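Local structure of 1,3-1,4-beta-glucanase (Hordeum vulgare, 1AQ0) at residues 70-73 and 74-78; 35-38 and 39-43; 281-285 and 286-290. The protein hydrolyses mixed-linkage 1,3-1,4-beta-glucan, cutting 1,4-beta-glycosidic bonds as an endo-acting glycoside hydrolase of family 17. One frame throughout, in Å; residues are numbered along the deposited sequence.

Overall arrangement
Contacts 1 and 2 belong to neighbouring helices on the outside of a TIM barrel, 66-78 and 37-43, their centres about 14 Å apart. Both are partly buried: apolar side chains such as I77, A39 and L40 lie against barrel strands, V73 against helix 102-115, and several polar ones are exposed. They touch where P35 meets W72 and N76. Contact 3, in the loop after strand 273-274, is a surface contact about 19 Å from contact 1 and about 12 Å from contact 2 between nearest atoms. Helical backbone bonds dominate the first two, with a wide turn in contact 1, an asparagine cap in contact 2; contact 3 relies on an amide side chain, water and a long salt bridge.

Contact 1: 70-73 and 74-78; sequences ASWV and KSNIQ
W72 and N76, one helical turn apart, meet over the indole face: N76 CB sits 4.2 Å from the centroid of the W72 six-membered ring, almost on its normal, a CH-pi contact. N76 ND2 stands 3.2 Å above the indole plane, over the five-membered ring, its amide turned 55° from that plane. Asparagine is short enough for ND2 to turn back to W72 O while CB lies on the ring, a weak addition to the main bond from N76 N. A chi1 of -169° swings the W72 indole beside its own carbonyl carbon, toward the next turn, where the N76 side chain crosses it at about a right angle.

S71 O is gripped twice as well, by S75 N at 2.9 Å and by S75 OG at 3.2 Å, from opposite faces of its plane. Then the turn widens: V73 O takes both I77 N at 2.8 Å and Q78 N at 3.0 Å, the latter a pi-type i+5 bond. A water bridges A70 O and Q78 OE1.

Branched V73 and I77 fill the inner side, V73 CG1 4.1 Å from I77 CB. V73 packs on A112 and L113 of helix 102-115, I77 on F85 and V88 of strand 84-92, W72 on A54 of strand 49-54.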
loop_
_atom_site.group_PDB
_atom_site.type_symbol
_atom_site.label_atom_id
_atom_site.label_comp_id
_atom_site.label_asym_id
_atom_site.label_seq_id
_atom_site.Cartn_x
_atom_site.Cartn_y
_atom_site.Cartn_z
ATOM N N ALA A 70 26.807 19.715 -6.692
ATOM C CA ALA A 70 27.796 18.681 -6.407
ATOM C C ALA A 70 28.634 19.092 -5.207
ATOM O O ALA A 70 29.053 18.256 -4.406
ATOM C CB ALA A 70 28.689 18.449 -7.615
ATOM N N SER A 71 28.871 20.392 -5.083
ATOM C CA SER A 71 29.651 20.918 -3.972
ATOM C C SER A 71 28.834 20.807 -2.678
ATOM O O SER A 71 29.365 20.419 -1.632
ATOM C CB SER A 71 30.045 22.372 -4.252
ATOM O OG SER A 71 30.963 22.854 -3.285
ATOM N N TRP A 72 27.537 21.097 -2.766
ATOM C CA TRP A 72 26.651 21.015 -1.605
ATOM C C TRP A 72 26.631 19.573 -1.092
ATOM O O TRP A 72 26.753 19.327 0.111
ATOM C CB TRP A 72 25.232 21.462 -1.971
ATOM C CG TRP A 72 24.336 21.658 -0.773
ATOM C CD1 TRP A 72 24.189 22.804 -0.038
ATOM C CD2 TRP A 72 23.506 20.668 -0.139
ATOM N NE1 TRP A 72 23.329 22.585 1.016
ATOM C CE2 TRP A 72 22.898 21.284 0.979
ATOM C CE3 TRP A 72 23.227 19.317 -0.403
ATOM C CZ2 TRP A 72 22.027 20.594 1.836
ATOM C CZ3 TRP A 72 22.361 18.632 0.452
ATOM C CH2 TRP A 72 21.775 19.275 1.557
ATOM N N VAL A 73 26.494 18.623 -2.011
ATOM C CA VAL A 73 26.474 17.207 -1.663
ATOM C C VAL A 73 27.810 16.771 -1.060
ATOM O O VAL A 73 27.838 16.058 -0.060
ATOM C CB VAL A 73 26.120 16.334 -2.897
ATOM C CG1 VAL A 73 26.388 14.867 -2.618
ATOM C CG2 VAL A 73 24.663 16.533 -3.259
ATOM N N LYS A 74 28.915 17.248 -1.626
ATOM C CA LYS A 74 30.232 16.884 -1.120
ATOM C C LYS A 74 30.494 17.386 0.294
ATOM O O LYS A 74 31.005 16.641 1.133
ATOM C CB LYS A 74 31.333 17.380 -2.054
ATOM C CG LYS A 74 32.722 17.075 -1.545
ATOM C CD LYS A 74 33.782 17.423 -2.566
ATOM C CE LYS A 74 35.166 17.173 -1.985
ATOM N NZ LYS A 74 36.085 16.459 -2.929
ATOM N N SER A 75 30.118 18.636 0.562
ATOM C CA SER A 75 30.329 19.250 1.870
ATOM C C SER A 75 29.321 18.854 2.943
ATOM O O SER A 75 29.654 18.808 4.128
ATOM C CB SER A 75 30.309 20.782 1.744
ATOM O OG SER A 75 31.245 21.238 0.784
ATOM N N ASN A 76 28.099 18.545 2.538
ATOM C CA ASN A 76 27.070 18.240 3.521
ATOM C C ASN A 76 26.575 16.810 3.616
ATOM O O ASN A 76 25.909 16.459 4.592
ATOM C CB ASN A 76 25.893 19.199 3.336
ATOM C CG ASN A 76 26.312 20.657 3.441
ATOM O OD1 ASN A 76 26.819 21.091 4.473
ATOM N ND2 ASN A 76 26.116 21.413 2.366
ATOM N N ILE A 77 26.883 15.990 2.613
ATOM C CA ILE A 77 26.460 14.587 2.614
ATOM C C ILE A 77 27.671 13.648 2.652
ATOM O O ILE A 77 27.851 12.890 3.604
ATOM C CB ILE A 77 25.590 14.239 1.372
ATOM C CG1 ILE A 77 24.424 15.224 1.223
ATOM C CG2 ILE A 77 25.057 12.817 1.481
ATOM C CD1 ILE A 77 23.453 15.230 2.379
ATOM N N GLN A 78 28.529 13.738 1.640
ATOM C CA GLN A 78 29.712 12.887 1.562
ATOM C C GLN A 78 30.659 13.077 2.736
ATOM O O GLN A 78 31.377 12.153 3.113
ATOM C CB GLN A 78 30.466 13.133 0.263
ATOM C CG GLN A 78 29.725 12.691 -0.970
ATOM C CD GLN A 78 30.498 12.991 -2.231
ATOM O OE1 GLN A 78 30.305 14.031 -2.861
ATOM N NE2 GLN A 78 31.396 12.086 -2.599
HETATM O O HOH W 1 29.676 15.674 -5.059
#

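Contact 2: 35-38 and 39-43; sequences PNQA and ALQAV
N36 is the N-cap of helix 37-43, the helix of the beta-alpha-beta unit between strands 29-32 and 49-54 of the TIM barrel, and its side chain caps A39 N. It reaches forward to the first turn, CG being anti to its own N (chi1 -178°), and OD1 accepts from A39 N at 2.9 Å. That N-H lies in the plane of the side-chain carbonyl, and the bond is fairly straight at 157°. Asparagine suits the position because its short amide can replace the carbonyl that a preceding helical turn would have supplied. The methyl of A39 sits beside the cap, 3.5 Å from N36 OD1, and is small enough to face L32 of strand 29-32.

On the inner side L40 leads its branch CD1 back toward the proline before the cap, reaching P35 CB at 3.9 Å; P35 in turn rests on W72 and N76 of helix 66-78. Q37 and Q41, one turn apart, suit the exposed outer side, and both touch Y80. The Q41 amide lies beside the aliphatic base of Q37, Q41 NE2 to Q37 CB 3.5 Å. Below the cap the regular helix takes over: L40 N donates to N36 O at 2.9 Å, with an N-H...O angle of 164°.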
loop_
_atom_site.group_PDB
_atom_site.type_symbol
_atom_site.label_atom_id
_atom_site.label_comp_id
_atom_site.label_asym_id
_atom_site.label_seq_id
_atom_site.Cartn_x
_atom_site.Cartn_y
_atom_site.Cartn_z
ATOM N N PRO A 35 21.855 21.543 6.893
ATOM C CA PRO A 35 22.911 20.591 7.241
ATOM C C PRO A 35 23.803 21.133 8.355
ATOM O O PRO A 35 24.963 21.474 8.138
ATOM C CB PRO A 35 23.656 20.412 5.920
ATOM C CG PRO A 35 23.523 21.742 5.277
ATOM C CD PRO A 35 22.084 22.126 5.559
ATOM N N ASN A 36 23.231 21.223 9.549
ATOM C CA ASN A 36 23.934 21.714 10.724
ATOM C C ASN A 36 25.096 20.782 11.052
ATOM O O ASN A 36 24.904 19.595 11.324
ATOM C CB ASN A 36 22.966 21.805 11.906
ATOM C CG ASN A 36 23.620 22.360 13.151
ATOM O OD1 ASN A 36 24.082 21.613 14.008
ATOM N ND2 ASN A 36 23.675 23.677 13.250
ATOM N N GLN A 37 26.294 21.349 11.070
ATOM C CA GLN A 37 27.520 20.612 11.324
ATOM C C GLN A 37 27.609 19.931 12.677
ATOM O O GLN A 37 28.052 18.796 12.756
ATOM C CB GLN A 37 28.725 21.535 11.107
ATOM C CG GLN A 37 28.842 22.024 9.669
ATOM C CD GLN A 37 29.614 23.322 9.542
ATOM O OE1 GLN A 37 29.034 24.412 9.604
ATOM N NE2 GLN A 37 30.929 23.215 9.365
ATOM N N ALA A 38 27.215 20.623 13.738
ATOM C CA ALA A 38 27.266 20.045 15.074
ATOM C C ALA A 38 26.346 18.822 15.151
ATOM O O ALA A 38 26.719 17.771 15.686
ATOM C CB ALA A 38 26.852 21.086 16.098
ATOM N N ALA A 39 25.148 18.958 14.589
ATOM C CA ALA A 39 24.175 17.876 14.584
ATOM C C ALA A 39 24.629 16.692 13.736
ATOM O O ALA A 39 24.539 15.546 14.175
ATOM C CB ALA A 39 22.822 18.379 14.106
ATOM N N LEU A 40 25.127 16.963 12.532
ATOM C CA LEU A 40 25.579 15.892 11.646
ATOM C C LEU A 40 26.773 15.139 12.226
ATOM O O LEU A 40 26.887 13.928 12.062
ATOM C CB LEU A 40 25.876 16.430 10.244
ATOM C CG LEU A 40 24.630 16.876 9.475
ATOM C CD1 LEU A 40 25.017 17.482 8.153
ATOM C CD2 LEU A 40 23.709 15.688 9.255
ATOM N N GLN A 41 27.628 15.846 12.959
ATOM C CA GLN A 41 28.791 15.224 13.585
ATOM C C GLN A 41 28.329 14.316 14.731
ATOM O O GLN A 41 28.788 13.181 14.856
ATOM C CB GLN A 41 29.772 16.301 14.088
ATOM C CG GLN A 41 30.551 17.001 12.948
ATOM C CD GLN A 41 31.148 18.360 13.331
ATOM O OE1 GLN A 41 31.669 18.541 14.433
ATOM N NE2 GLN A 41 31.080 19.315 12.407
ATOM N N ALA A 42 27.354 14.789 15.501
ATOM C CA ALA A 42 26.817 14.051 16.643
ATOM C C ALA A 42 25.900 12.861 16.323
ATOM O O ALA A 42 25.839 11.903 17.092
ATOM C CB ALA A 42 26.104 15.009 17.581
ATOM N N VAL A 43 25.182 12.923 15.208
ATOM C CA VAL A 43 24.260 11.849 14.843
ATOM C C VAL A 43 24.931 10.672 14.127
ATOM O O VAL A 43 24.337 9.606 13.989
ATOM C CB VAL A 43 23.059 12.402 14.003
ATOM C CG1 VAL A 43 23.488 12.726 12.576
ATOM C CG2 VAL A 43 21.888 11.430 14.025
#

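Contact 3: 281-285 and 286-290; sequences NQKDS and GVEQN
Q289 folds back across the turn to meet K283, D284 and S285. Its CB lies 4.1 Å from D284 O. CG, set anti to its own carbonyl carbon (chi1 -72°), comes closer to that oxygen, at 3.3 Å. From there the chain runs extended past CD, which lies between K283 O and D284 O. OE1 comes no nearer than 4.2 Å to S285 CA, whereas NE2 lies 3.8 Å from it. NE2 ends in a bond to K283 O, 2.9 Å long and 160° at the hydrogen. The acceptor is in the plane of the glutamine amide, but the donor sits above the K283 carbonyl plane, away from its lone pairs. A long amide suits this span across the turn.

Both 281-285 and 286-290 belong to the loop following strand 273-274 of the TIM barrel, with a short 3-10 turn at 287-289. G286 precedes that turn with a positive phi of 119°, where a side chain would collide with S285 O.

K283 and E288, whose chains cross obliquely, are paired by a long salt bridge, NZ to OE1 3.6 Å, while E288 OE2 is hydrogen-bonded to W291 NE1. A water links D284 N to E288 OE1. K283 CD passes close to E288 O, 3.1 Å away, on the way to NZ.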
loop_
_atom_site.group_PDB
_atom_site.type_symbol
_atom_site.label_atom_id
_atom_site.label_comp_id
_atom_site.label_asym_id
_atom_site.label_seq_id
_atom_site.Cartn_x
_atom_site.Cartn_y
_atom_site.Cartn_z
ATOM N N ASN A 281 12.238 29.559 21.277
ATOM C CA ASN A 281 12.028 30.949 21.682
ATOM C C ASN A 281 12.283 32.053 20.654
ATOM O O ASN A 281 11.945 33.210 20.900
ATOM C CB ASN A 281 12.762 31.251 22.998
ATOM C CG ASN A 281 14.274 31.261 22.857
ATOM O OD1 ASN A 281 14.822 30.970 21.800
ATOM N ND2 ASN A 281 14.954 31.595 23.937
ATOM N N GLN A 282 12.861 31.715 19.506
ATOM C CA GLN A 282 13.107 32.726 18.487
ATOM C C GLN A 282 12.099 32.669 17.357
ATOM O O GLN A 282 12.369 33.120 16.246
ATOM C CB GLN A 282 14.540 32.666 17.966
ATOM C CG GLN A 282 15.547 33.146 18.990
ATOM C CD GLN A 282 16.964 33.157 18.472
ATOM O OE1 GLN A 282 17.830 33.817 19.041
ATOM N NE2 GLN A 282 17.220 32.413 17.404
ATOM N N LYS A 283 10.953 32.059 17.632
ATOM C CA LYS A 283 9.875 31.991 16.656
ATOM C C LYS A 283 8.875 33.067 17.062
ATOM O O LYS A 283 9.083 33.751 18.068
ATOM C CB LYS A 283 9.221 30.608 16.659
ATOM C CG LYS A 283 9.921 29.605 15.770
ATOM C CD LYS A 283 9.224 28.262 15.833
ATOM C CE LYS A 283 9.665 27.347 14.705
ATOM N NZ LYS A 283 9.147 27.818 13.389
ATOM N N ASP A 284 7.814 33.244 16.281
ATOM C CA ASP A 284 6.799 34.251 16.594
ATOM C C ASP A 284 6.127 33.963 17.934
ATOM O O ASP A 284 5.974 32.801 18.325
ATOM C CB ASP A 284 5.719 34.309 15.502
ATOM C CG ASP A 284 6.232 34.866 14.185
ATOM O OD1 ASP A 284 7.111 35.761 14.198
ATOM O OD2 ASP A 284 5.739 34.414 13.129
ATOM N N SER A 285 5.737 35.021 18.639
ATOM C CA SER A 285 5.064 34.878 19.924
ATOM C C SER A 285 3.689 34.230 19.715
ATOM O O SER A 285 2.989 34.530 18.745
ATOM C CB SER A 285 4.936 36.242 20.605
ATOM O OG SER A 285 4.923 37.288 19.644
ATOM N N GLY A 286 3.319 33.332 20.619
ATOM C CA GLY A 286 2.051 32.640 20.500
ATOM C C GLY A 286 2.299 31.147 20.371
ATOM O O GLY A 286 3.258 30.632 20.944
ATOM N N VAL A 287 1.485 30.461 19.575
ATOM C CA VAL A 287 1.629 29.015 19.396
ATOM C C VAL A 287 2.992 28.585 18.854
ATOM O O VAL A 287 3.520 27.553 19.250
ATOM C CB VAL A 287 0.514 28.422 18.487
ATOM C CG1 VAL A 287 -0.846 28.684 19.098
ATOM C CG2 VAL A 287 0.587 28.998 17.084
ATOM N N GLU A 288 3.578 29.412 17.995
ATOM C CA GLU A 288 4.870 29.117 17.379
ATOM C C GLU A 288 6.009 28.833 18.344
ATOM O O GLU A 288 6.964 28.148 17.986
ATOM C CB GLU A 288 5.264 30.236 16.423
ATOM C CG GLU A 288 4.401 30.305 15.182
ATOM C CD GLU A 288 4.639 29.136 14.250
ATOM O OE1 GLU A 288 5.728 29.070 13.636
ATOM O OE2 GLU A 288 3.740 28.284 14.128
ATOM N N GLN A 289 5.912 29.350 19.563
ATOM C CA GLN A 289 6.950 29.114 20.561
ATOM C C GLN A 289 6.598 27.943 21.475
ATOM O O GLN A 289 7.331 27.647 22.413
ATOM C CB GLN A 289 7.169 30.374 21.404
ATOM C CG GLN A 289 7.887 31.503 20.662
ATOM C CD GLN A 289 7.980 32.782 21.473
ATOM O OE1 GLN A 289 7.503 32.852 22.607
ATOM N NE2 GLN A 289 8.586 33.807 20.892
ATOM N N ASN A 290 5.510 27.244 21.168
ATOM C CA ASN A 290 5.065 26.140 22.011
ATOM C C ASN A 290 4.773 24.826 21.289
ATOM O O ASN A 290 3.804 24.142 21.619
ATOM C CB ASN A 290 3.821 26.569 22.801
ATOM C CG ASN A 290 4.091 27.730 23.732
ATOM O OD1 ASN A 290 4.559 27.549 24.855
ATOM N ND2 ASN A 290 3.788 28.936 23.271
HETATM O O HOH W 2 7.548 31.771 13.743
HETATM O O HOH W 3 2.466 32.338 16.718
#